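Local atomic coordinates of phenazine biosynthesis protein, PhzF family (Bacillus anthracis, PDB entry 3EDN), a protein that is a PhzF-family protein with a diaminopimelate epimerase-like fold, and probably acts as an isomerase, as in its relatives of phenazine biosynthesis. Residues P126-F131 with S233-A238; S49-L52 with D58-M61. All coordinates share one frame; numbering follows the deposited sequence.

Contact 1 of 2, residues P126-F131 with S233-A238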
ATOM      1  N   PRO A 126      25.330  17.390 -11.057  1.00 14.98           N
ATOM      2  CA  PRO A 126      25.221  17.307 -12.521  1.00 15.56           C
ATOM      3  C   PRO A 126      26.295  16.480 -13.238  1.00 15.64           C
ATOM      4  O   PRO A 126      27.471  16.465 -12.830  1.00 17.36           O
ATOM      5  CB  PRO A 126      25.295  18.777 -12.963  1.00 15.85           C
ATOM      6  CG  PRO A 126      25.976  19.478 -11.841  1.00 15.69           C
ATOM      7  CD  PRO A 126      25.655  18.749 -10.588  1.00 15.97           C
ATOM      8  N   GLN A 127      25.864  15.818 -14.306  1.00 15.09           N
ATOM      9  CA  GLN A 127      26.737  15.113 -15.236  1.00 14.69           C
ATOM     10  C   GLN A 127      26.450  15.621 -16.638  1.00 14.09           C
ATOM     11  O   GLN A 127      25.289  15.805 -17.015  1.00 12.83           O
ATOM     12  CB  GLN A 127      26.438  13.618 -15.212  1.00 16.30           C
ATOM     13  CG  GLN A 127      26.592  12.968 -13.864  1.00 19.34           C
ATOM     14  CD  GLN A 127      26.151  11.529 -13.931  1.00 20.79           C
ATOM     15  OE1 GLN A 127      26.848  10.694 -14.499  1.00 22.28           O
ATOM     16  NE2 GLN A 127      24.963  11.238 -13.403  1.00 22.15           N
ATOM     17  N   PHE A 128      27.510  15.826 -17.419  1.00 13.91           N
ATOM     18  CA  PHE A 128      27.389  16.178 -18.833  1.00 13.89           C
ATOM     19  C   PHE A 128      28.184  15.223 -19.721  1.00 15.00           C
ATOM     20  O   PHE A 128      29.237  14.722 -19.313  1.00 16.07           O
ATOM     21  CB  PHE A 128      27.922  17.591 -19.072  1.00 13.66           C
ATOM     22  CG  PHE A 128      27.100  18.681 -18.430  1.00 13.33           C
ATOM     23  CD1 PHE A 128      25.887  19.075 -18.974  1.00 12.98           C
ATOM     24  CD2 PHE A 128      27.565  19.325 -17.299  1.00 13.24           C
ATOM     25  CE1 PHE A 128      25.126  20.079 -18.382  1.00 12.64           C
ATOM     26  CE2 PHE A 128      26.824  20.339 -16.693  1.00 13.47           C
ATOM     27  CZ  PHE A 128      25.597  20.717 -17.232  1.00 13.67           C
ATOM     28  N   LYS A 129      27.692  15.012 -20.942  1.00 15.28           N
ATOM     29  CA  LYS A 129      28.444  14.321 -22.001  1.00 18.51           C
ATOM     30  C   LYS A 129      28.275  15.121 -23.289  1.00 18.87           C
ATOM     31  O   LYS A 129      27.186  15.616 -23.559  1.00 17.21           O
ATOM     32  CB  LYS A 129      27.877  12.921 -22.217  1.00 18.95           C
ATOM     33  CG  LYS A 129      27.828  12.065 -20.973  1.00 20.73           C
ATOM     34  CD  LYS A 129      27.230  10.680 -21.265  1.00 22.01           C
ATOM     35  CE  LYS A 129      27.377   9.735 -20.072  1.00 23.98           C
ATOM     36  NZ  LYS A 129      28.793   9.256 -19.895  1.00 26.36           N
ATOM     37  N   ASP A 130      29.325  15.249 -24.105  1.00 20.45           N
ATOM     38  CA  ASP A 130      29.180  15.974 -25.369  1.00 21.02           C
ATOM     39  C   ASP A 130      28.288  15.203 -26.340  1.00 20.29           C
ATOM     40  O   ASP A 130      28.260  13.977 -26.327  1.00 21.51           O
ATOM     41  CB  ASP A 130      30.544  16.286 -26.010  1.00 23.17           C
ATOM     42  CG  ASP A 130      31.156  17.586 -25.492  1.00 25.26           C
ATOM     43  OD1 ASP A 130      30.701  18.117 -24.451  1.00 26.11           O
ATOM     44  OD2 ASP A 130      32.105  18.096 -26.136  1.00 26.52           O
ATOM     45  N   PHE A 131      27.522  15.931 -27.140  1.00 20.45           N
ATOM     46  CA  PHE A 131      26.723  15.323 -28.185  1.00 19.95           C
ATOM     47  C   PHE A 131      27.582  15.237 -29.430  1.00 20.17           C
ATOM     48  O   PHE A 131      28.049  16.261 -29.929  1.00 20.01           O
ATOM     49  CB  PHE A 131      25.472  16.159 -28.460  1.00 19.74           C
ATOM     50  CG  PHE A 131      24.736  15.742 -29.696  1.00 18.47           C
ATOM     51  CD1 PHE A 131      23.975  14.584 -29.706  1.00 18.84           C
ATOM     52  CD2 PHE A 131      24.801  16.508 -30.848  1.00 18.06           C
ATOM     53  CE1 PHE A 131      23.294  14.197 -30.841  1.00 18.36           C
ATOM     54  CE2 PHE A 131      24.123  16.130 -31.993  1.00 18.48           C
ATOM     55  CZ  PHE A 131      23.368  14.968 -31.992  1.00 19.13           C
ATOM     56  N   SER A 233      15.286  21.710 -15.670  1.00 10.45           N
ATOM     57  CA  SER A 233      15.622  23.055 -15.227  1.00  9.56           C
ATOM     58  C   SER A 233      16.908  23.040 -14.432  1.00  9.86           C
ATOM     59  O   SER A 233      17.750  23.933 -14.582  1.00  9.46           O
ATOM     60  CB  SER A 233      14.513  23.609 -14.339  1.00 10.74           C
ATOM     61  OG  SER A 233      13.318  23.721 -15.084  1.00 12.24           O
ATOM     62  N   GLY A 234      17.058  22.032 -13.575  1.00  9.26           N
ATOM     63  CA  GLY A 234      18.292  21.890 -12.806  1.00  9.17           C
ATOM     64  C   GLY A 234      19.494  21.726 -13.726  1.00  8.63           C
ATOM     65  O   GLY A 234      20.564  22.334 -13.503  1.00  9.68           O
ATOM     66  N   VAL A 235      19.342  20.901 -14.762  1.00  9.19           N
ATOM     67  CA  VAL A 235      20.391  20.755 -15.774  1.00  9.30           C
ATOM     68  C   VAL A 235      20.695  22.089 -16.447  1.00  9.18           C
ATOM     69  O   VAL A 235      21.864  22.428 -16.622  1.00  9.49           O
ATOM     70  CB  VAL A 235      20.032  19.677 -16.809  1.00  8.80           C
ATOM     71  CG1 VAL A 235      21.099  19.592 -17.909  1.00  9.10           C
ATOM     72  CG2 VAL A 235      19.878  18.338 -16.100  1.00  9.34           C
HETATM   73  N   MSE A 236      19.662  22.868 -16.771  1.00  8.70           N
HETATM   74  CA  MSE A 236      19.878  24.165 -17.410  1.00  9.36           C
HETATM   75  C   MSE A 236      20.683  25.089 -16.511  1.00  9.86           C
HETATM   76  O   MSE A 236      21.523  25.842 -17.000  1.00  9.91           O
HETATM   77  CB  MSE A 236      18.548  24.836 -17.760  1.00  9.39           C
HETATM   78  CG  MSE A 236      17.802  24.158 -18.873  1.00 10.68           C
HETATM   79 SE   MSE A 236      15.977  24.816 -19.018  0.75 12.50          SE
HETATM   80  CE  MSE A 236      16.396  26.634 -19.585  1.00 11.56           C
ATOM     81  N   GLY A 237      20.420  25.044 -15.206  1.00  9.52           N
ATOM     82  CA  GLY A 237      21.177  25.882 -14.261  1.00  9.45           C
ATOM     83  C   GLY A 237      22.642  25.489 -14.234  1.00 10.07           C
ATOM     84  O   GLY A 237      23.531  26.347 -14.249  1.00 11.28           O
ATOM     85  N   ALA A 238      22.899  24.188 -14.168  1.00  9.86           N
ATOM     86  CA  ALA A 238      24.277  23.702 -14.189  1.00 10.71           C
ATOM     87  C   ALA A 238      24.954  24.088 -15.490  1.00 10.45           C
ATOM     88  O   ALA A 238      26.131  24.434 -15.503  1.00 11.61           O
ATOM     89  CB  ALA A 238      24.316  22.207 -14.015  1.00 10.12           C
TER
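In one lobe of the diaminopimelate epimerase-like fold, strand 127-130 packs against helix 230-244, and the contact centres on the methyl group of Ala238. Pro126, just ahead of the strand, meets this methyl with its ring, Pro126 CB lying 3.7 Å from Ala238 CB and CG only slightly farther. The benzyl group of Phe128 reaches the same methyl, with Phe128 CZ 3.8 Å from Ala238 CB, so two side chains from alternate residues converge on a single carbon. Phe128 CG stands anti to its carbonyl carbon (chi1 -67°), which carries the far end of the ring to the helix although the side chain does not set out toward it. One turn earlier on the helix, Val235 offers its CG1 branch, 4.1 Å from Phe128 CE1; the ring and the valine slide past each other in opposite directions. Ala238 and Val235 both approach the ring obliquely. Around them, Thr160 touches both Pro126 and Val235, Val156 lies against Phe128, and Ile166 of strand 163-168 packs on Val235. The strand itself pairs antiparallel with strand 156-159 through backbone hydrogen bonds between Gln127 and Ser159 and between Lys129 and Tyr157. Between the two segments the contact is wholly apolar, so strand and helix are probably held here by hydrophobic packing, with no directional bond to fix their relative position.

Contact 2 of 2, residues S49-L52 with D58-M61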
ATOM      1  N   SER A  49       0.146  12.598  -6.109  1.00  8.37           N
ATOM      2  CA  SER A  49       0.874  12.285  -4.868  1.00  8.56           C
ATOM      3  C   SER A  49      -0.060  12.026  -3.687  1.00  8.24           C
ATOM      4  O   SER A  49      -1.177  12.559  -3.599  1.00  8.78           O
ATOM      5  CB  SER A  49       1.828  13.416  -4.432  1.00  9.54           C
ATOM      6  OG  SER A  49       2.699  13.854  -5.462  1.00 10.99           O
ATOM      7  N   PHE A  50       0.449  11.234  -2.754  1.00  8.74           N
ATOM      8  CA  PHE A  50      -0.304  10.776  -1.604  1.00  8.96           C
ATOM      9  C   PHE A  50       0.502  11.037  -0.342  1.00  8.18           C
ATOM     10  O   PHE A  50       1.638  10.576  -0.228  1.00  8.94           O
ATOM     11  CB  PHE A  50      -0.561   9.285  -1.776  1.00  8.89           C
ATOM     12  CG  PHE A  50      -1.410   8.983  -2.977  1.00  9.20           C
ATOM     13  CD1 PHE A  50      -2.787   8.882  -2.843  1.00  9.62           C
ATOM     14  CD2 PHE A  50      -0.843   8.839  -4.232  1.00 10.08           C
ATOM     15  CE1 PHE A  50      -3.592   8.635  -3.938  1.00  8.68           C
ATOM     16  CE2 PHE A  50      -1.646   8.605  -5.345  1.00  8.76           C
ATOM     17  CZ  PHE A  50      -3.016   8.494  -5.195  1.00  8.65           C
ATOM     18  N   VAL A  51      -0.076  11.809   0.579  1.00  8.21           N
ATOM     19  CA  VAL A  51       0.626  12.206   1.801  1.00  8.45           C
ATOM     20  C   VAL A  51       0.331  11.216   2.921  1.00  9.22           C
ATOM     21  O   VAL A  51      -0.839  10.937   3.193  1.00 10.19           O
ATOM     22  CB  VAL A  51       0.208  13.621   2.232  1.00  9.30           C
ATOM     23  CG1 VAL A  51       0.918  14.057   3.516  1.00  9.95           C
ATOM     24  CG2 VAL A  51       0.485  14.623   1.096  1.00 10.59           C
ATOM     25  N   LEU A  52       1.383  10.683   3.529  1.00  9.13           N
ATOM     26  CA  LEU A  52       1.300   9.517   4.422  1.00  9.84           C
ATOM     27  C   LEU A  52       2.088   9.736   5.709  1.00 10.74           C
ATOM     28  O   LEU A  52       2.914  10.648   5.805  1.00 11.02           O
ATOM     29  CB  LEU A  52       1.868   8.290   3.705  1.00 10.34           C
ATOM     30  CG  LEU A  52       1.084   7.937   2.440  1.00 10.61           C
ATOM     31  CD1 LEU A  52       1.887   7.140   1.424  1.00 11.17           C
ATOM     32  CD2 LEU A  52      -0.143   7.149   2.846  1.00 11.63           C
ATOM     33  N   ASP A  58       9.242  13.655   8.791  1.00 14.62           N
ATOM     34  CA  ASP A  58       8.050  14.416   9.143  1.00 14.62           C
ATOM     35  C   ASP A  58       6.813  13.821   8.467  1.00 14.67           C
ATOM     36  O   ASP A  58       5.762  13.641   9.091  1.00 15.50           O
ATOM     37  CB  ASP A  58       8.208  15.891   8.775  1.00 16.19           C
ATOM     38  CG  ASP A  58       9.279  16.584   9.603  1.00 18.03           C
ATOM     39  OD1 ASP A  58       9.288  16.404  10.850  1.00 19.26           O
ATOM     40  OD2 ASP A  58      10.124  17.306   9.027  1.00 17.86           O
ATOM     41  N   ILE A  59       6.951  13.524   7.181  1.00 12.59           N
ATOM     42  CA  ILE A  59       5.898  12.886   6.405  1.00 13.43           C
ATOM     43  C   ILE A  59       6.505  11.890   5.442  1.00 12.74           C
ATOM     44  O   ILE A  59       7.719  11.859   5.262  1.00 11.75           O
ATOM     45  CB  ILE A  59       5.036  13.899   5.602  1.00 13.90           C
ATOM     46  CG1 ILE A  59       5.857  14.549   4.484  1.00 13.47           C
ATOM     47  CG2 ILE A  59       4.459  14.969   6.511  1.00 14.09           C
ATOM     48  CD1 ILE A  59       4.979  15.311   3.468  1.00 14.14           C
ATOM     49  N   ARG A  60       5.647  11.063   4.850  1.00 12.10           N
ATOM     50  CA  ARG A  60       6.027  10.167   3.773  1.00 12.39           C
ATOM     51  C   ARG A  60       5.184  10.554   2.559  1.00 11.74           C
ATOM     52  O   ARG A  60       4.064  11.057   2.696  1.00 12.27           O
ATOM     53  CB  ARG A  60       5.776   8.713   4.185  1.00 12.30           C
ATOM     54  CG  ARG A  60       6.038   7.653   3.133  1.00 13.13           C
ATOM     55  CD  ARG A  60       6.117   6.265   3.815  1.00 14.16           C
ATOM     56  NE  ARG A  60       4.886   5.932   4.549  1.00 14.52           N
ATOM     57  CZ  ARG A  60       3.934   5.124   4.083  1.00 12.86           C
ATOM     58  NH1 ARG A  60       4.060   4.546   2.898  1.00 13.60           N
ATOM     59  NH2 ARG A  60       2.845   4.888   4.814  1.00 13.21           N
HETATM   60  N   MSE A  61       5.723  10.346   1.365  1.00 11.40           N
HETATM   61  CA  MSE A  61       4.959  10.624   0.152  1.00 12.54           C
HETATM   62  C   MSE A  61       5.123   9.481  -0.814  1.00 11.03           C
HETATM   63  O   MSE A  61       6.222   8.965  -0.975  1.00 11.72           O
HETATM   64  CB  MSE A  61       5.478  11.886  -0.536  1.00 13.86           C
HETATM   65  CG  MSE A  61       4.950  13.173   0.019  1.00 15.73           C
HETATM   66 SE   MSE A  61       5.345  14.653  -1.202  0.75 18.23          SE
HETATM   67  CE  MSE A  61       4.199  14.235  -2.565  1.00 17.42           C
TER
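Ser49 lies in the first strand of the antiparallel hairpin formed by strands 48-52 and 59-64, in which Phe50 meets Met61 and Leu52 pairs with Arg60; its CB is set toward segment 58-61, and its hydroxyl is hydrogen-bonded to Glu47. At Phe50 the backbone makes the contact: Phe50 O accepts a CA-H...O approach from CA of the selenomethionine Met61 at 3.3 Å, while the ring leads away. Val51 faces Met61 as a non-hydrogen-bonded pair, and its CG1 packs on the same side of the hairpin against Ile59 CD1 at 4.3 Å. Leu52 and Arg60 form the hydrogen-bonded pair. Leu52 N donates to Arg60 O at 2.8 Å, and Arg60 N returns a straighter bond to Leu52 O at 2.9 Å (168° at the hydrogen), the donor standing well above the carbonyl plane. On this side of the hairpin the isobutyl group crosses the arginine obliquely. Leu52 CB lies over one face of the guanidinium, offset toward its rim, 3.7 Å from Arg60 NH2, and Leu52 CD1 comes within 3.7 Å of Arg60 NH1. Arg60 CG is anti to the backbone N (chi1 176°), and a bend at chi3 (58°) turns the guanidinium back over the leucine. Its nitrogens are held by three acceptors, which would fix its rotation: NE by Ser53 O, NH2 by Asp29 O of the second subunit, and NH1 by a bound succinic acid, probably from the crystallisation liquor. Strands 20-25 and 95-100 pair in parallel with the first and second strands, helix 74-86 packs through Thr80 and Ile81 on the side carrying Val51, Ile59 and Met61, and Met36 of helix 33-43 touches Phe50 and Leu52.

Overall arrangement
Both contacts are largely buried, yet they lie on opposite sides of the chain's centre, with their own centres 30 Å apart and nearest atoms about 17 Å apart. They share no helix or strand, and follow one another along the chain, 49-52 with 58-61 closing before 126-131 begins. Contact 1 joins a strand to a helix over a long sequence separation, between these segments through apolar side chains. Contact 2 is a local hairpin, fixed by backbone hydrogen bonds and by side chains on both its faces. Contact 2 also reaches the second subunit through Arg60, whereas contact 1 is touched by no other chain of the assembly.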